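Local structure of cerato-platanin 1 (Moniliophthora perniciosa, 3SUJ) at residues A[23-28]-A[53-58]. The protein is a secreted fungal protein of the cerato-platanin family that binds zinc, its precise biological role not being firmly established. Residues are numbered along the deposited sequence; the frame is centred on the assembly and turned at random.
Sequences CSDGEN and AGYNSP
Asn-28 and Asn-56 illustrate how two asparagines can knit irregular loops together through a pair of hydrogen bonds, both donated by Asn-28 and both accepted by Asn-56. The backbone N of Asn-28 donates to Asn-56 OD1 at 2.8 Å, approaching nearly along the C=O axis, while Asn-28 ND2 donates a second bond, of 2.9 Å, to the backbone O of Asn-56, which it meets from above the carbonyl plane. With its CG beside the backbone N (chi1 -66°), the Asn-28 amide can reach across, its plane turned 68° from that of Asn-56. Replacing Asn-56 by an alanine would probably leave the Asn-28 N-H without its acceptor and the water on Glu-27 N without its ND2 partner. From the residue before Asn-56, Tyr-55 OH donates to Asp-25 OD1 at 2.7 Å, ring and carboxylate standing almost perpendicular, and Ser-24 OG lies at the ring edge. Two waters complete the seam: one links Asp-25 O to Asn-56 N, the other joins Glu-27 N to Asn-56 ND2. What positions these side chains is a type II beta turn from Gly-54 to Ser-57, closed by Ser-57 N to Gly-54 O (3.2 Å), with Tyr-55 and Asn-56 at its two central positions. The Cys-23–Cys-60 disulfide ties the same two loops nearby. These bonds, waters and the disulfide make a polar, water-bridged junction between the loops on either side of strand 47-49 in the double-psi beta-barrel fold of cerato-platanins.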
ATOM      1  N   CYS A  23       7.925   4.279   7.850  1.00  8.39           N
ATOM      2  CA  CYS A  23       7.216   3.953   9.092  1.00 10.68           C
ATOM      3  C   CYS A  23       7.933   2.914   9.907  1.00 10.99           C
ATOM      4  O   CYS A  23       7.367   1.879  10.297  1.00 12.53           O
ATOM      5  CB  CYS A  23       5.757   3.492   8.787  1.00 10.03           C
ATOM      6  SG  CYS A  23       4.814   4.744   7.883  1.00 10.20           S
ATOM      7  N   SER A  24       9.180   3.236  10.193  1.00 12.19           N
ATOM      8  CA  SER A  24      10.091   2.296  10.900  1.00 13.83           C
ATOM      9  C   SER A  24       9.821   2.187  12.383  1.00 16.61           C
ATOM     10  O   SER A  24       9.151   1.300  12.853  1.00 19.28           O
ATOM     11  CB  SER A  24      11.523   2.629  10.534  1.00 13.65           C
ATOM     12  OG  SER A  24      11.713   3.977  10.875  1.00 15.60           O
ATOM     13  N   ASP A  25      10.407   3.026  13.176  1.00 18.84           N
ATOM     14  CA  ASP A  25      10.097   2.931  14.619  1.00 18.37           C
ATOM     15  C   ASP A  25       9.521   4.292  15.044  1.00 18.31           C
ATOM     16  O   ASP A  25       8.996   5.082  14.247  1.00 17.83           O
ATOM     17  CB  ASP A  25      11.354   2.519  15.396  1.00 19.24           C
ATOM     18  CG  ASP A  25      12.560   3.412  15.103  1.00 20.43           C
ATOM     19  OD1 ASP A  25      12.368   4.532  14.556  1.00 17.46           O
ATOM     20  OD2 ASP A  25      13.742   3.042  15.353  1.00 20.10           O
ATOM     21  N   GLY A  26       9.608   4.607  16.338  1.00 19.07           N
ATOM     22  CA  GLY A  26       8.873   5.734  16.881  1.00 19.96           C
ATOM     23  C   GLY A  26       7.421   5.395  17.230  1.00 16.19           C
ATOM     24  O   GLY A  26       6.899   4.320  16.949  1.00 17.18           O
ATOM     25  N   GLU A  27       6.760   6.352  17.881  1.00 17.00           N
ATOM     26  CA  GLU A  27       5.412   6.175  18.364  1.00 15.02           C
ATOM     27  C   GLU A  27       4.498   5.610  17.296  1.00 15.68           C
ATOM     28  O   GLU A  27       3.655   4.740  17.567  1.00 17.24           O
ATOM     29  CB  GLU A  27       4.882   7.602  18.714  1.00 17.91           C
ATOM     30  CG  GLU A  27       3.465   7.612  19.194  1.00 22.27           C
ATOM     31  CD  GLU A  27       2.861   9.032  19.385  1.00 20.68           C
ATOM     32  OE1 GLU A  27       3.549  10.047  19.183  1.00 29.33           O
ATOM     33  OE2 GLU A  27       1.697   9.126  19.708  1.00 29.99           O
ATOM     34  N   ASN A  28       4.608   6.163  16.069  1.00 15.12           N
ATOM     35  CA  ASN A  28       3.695   5.730  14.995  1.00 15.69           C
ATOM     36  C   ASN A  28       4.336   4.660  14.069  1.00 15.83           C
ATOM     37  O   ASN A  28       3.709   4.196  13.091  1.00 18.19           O
ATOM     38  CB  ASN A  28       3.235   6.944  14.187  1.00 17.40           C
ATOM     39  CG  ASN A  28       2.417   7.837  14.994  1.00 19.03           C
ATOM     40  OD1 ASN A  28       1.514   7.343  15.683  1.00 25.72           O
ATOM     41  ND2 ASN A  28       2.671   9.121  15.005  1.00 20.28           N
ATOM     42  N   ALA A  53       3.815  11.676   5.487  1.00  8.48           N
ATOM     43  CA  ALA A  53       4.591  12.902   5.194  1.00  9.16           C
ATOM     44  C   ALA A  53       6.091  12.679   5.441  1.00  9.21           C
ATOM     45  O   ALA A  53       6.921  13.294   4.746  1.00  9.87           O
ATOM     46  CB  ALA A  53       4.102  14.066   6.086  1.00 11.95           C
ATOM     47  N   GLY A  54       6.416  11.740   6.322  1.00  8.30           N
ATOM     48  CA  GLY A  54       7.817  11.481   6.672  1.00  9.43           C
ATOM     49  C   GLY A  54       7.785  10.649   7.896  1.00  8.31           C
ATOM     50  O   GLY A  54       6.721  10.120   8.319  1.00  8.87           O
ATOM     51  N   TYR A  55       8.940  10.501   8.539  1.00  9.27           N
ATOM     52  CA  TYR A  55       9.071   9.712   9.740  1.00  9.92           C
ATOM     53  C   TYR A  55       8.017  10.085  10.747  1.00  9.73           C
ATOM     54  O   TYR A  55       7.680  11.234  10.994  1.00 10.98           O
ATOM     55  CB  TYR A  55      10.482   9.950  10.321  1.00 11.41           C
ATOM     56  CG  TYR A  55      10.795   9.087  11.575  1.00 13.00           C
ATOM     57  CD1 TYR A  55      11.077   7.744  11.508  1.00 15.24           C
ATOM     58  CD2 TYR A  55      10.763   9.684  12.771  1.00 14.18           C
ATOM     59  CE1 TYR A  55      11.365   7.049  12.700  1.00 16.41           C
ATOM     60  CE2 TYR A  55      10.958   9.039  13.980  1.00 13.10           C
ATOM     61  CZ  TYR A  55      11.264   7.744  13.912  1.00 13.45           C
ATOM     62  OH  TYR A  55      11.558   7.036  15.084  1.00 16.21           O
ATOM     63  N   ASN A  56       7.475   9.035  11.381  1.00 10.58           N
ATOM     64  CA  ASN A  56       6.511   9.123  12.485  1.00 12.80           C
ATOM     65  C   ASN A  56       5.156   9.746  12.087  1.00 11.13           C
ATOM     66  O   ASN A  56       4.419  10.183  12.930  1.00 12.41           O
ATOM     67  CB  ASN A  56       7.152   9.901  13.688  1.00 13.79           C
ATOM     68  CG  ASN A  56       7.001   9.178  15.012  1.00 20.71           C
ATOM     69  OD1 ASN A  56       6.234   8.207  15.142  1.00 20.35           O
ATOM     70  ND2 ASN A  56       7.733   9.693  16.042  1.00 21.39           N
ATOM     71  N   SER A  57       4.800   9.698  10.809  1.00  9.76           N
ATOM     72  CA  SER A  57       3.490  10.156  10.406  1.00  8.55           C
ATOM     73  C   SER A  57       2.384   9.396  11.159  1.00 10.47           C
ATOM     74  O   SER A  57       2.390   8.138  11.212  1.00  9.63           O
ATOM     75  CB  SER A  57       3.292   9.798   8.941  1.00  9.77           C
ATOM     76  OG  SER A  57       1.947   9.988   8.518  1.00  9.50           O
ATOM     77  N   PRO A  58       1.317  10.086  11.572  1.00  9.86           N
ATOM     78  CA  PRO A  58       0.169   9.389  12.166  1.00 10.09           C
ATOM     79  C   PRO A  58      -0.571   8.552  11.170  1.00 10.50           C
ATOM     80  O   PRO A  58      -1.401   7.745  11.599  1.00 12.41           O
ATOM     81  CB  PRO A  58      -0.716  10.540  12.734  1.00 11.67           C
ATOM     82  CG  PRO A  58       0.227  11.687  12.783  1.00 14.98           C
ATOM     83  CD  PRO A  58       1.227  11.568  11.686  1.00 10.06           C
TER
HETATM   84  O   HOH W   1       8.047   6.255  11.542  1.00 14.47           O
HETATM   85  O   HOH W   2       8.284   8.701  18.693  1.00 22.14           O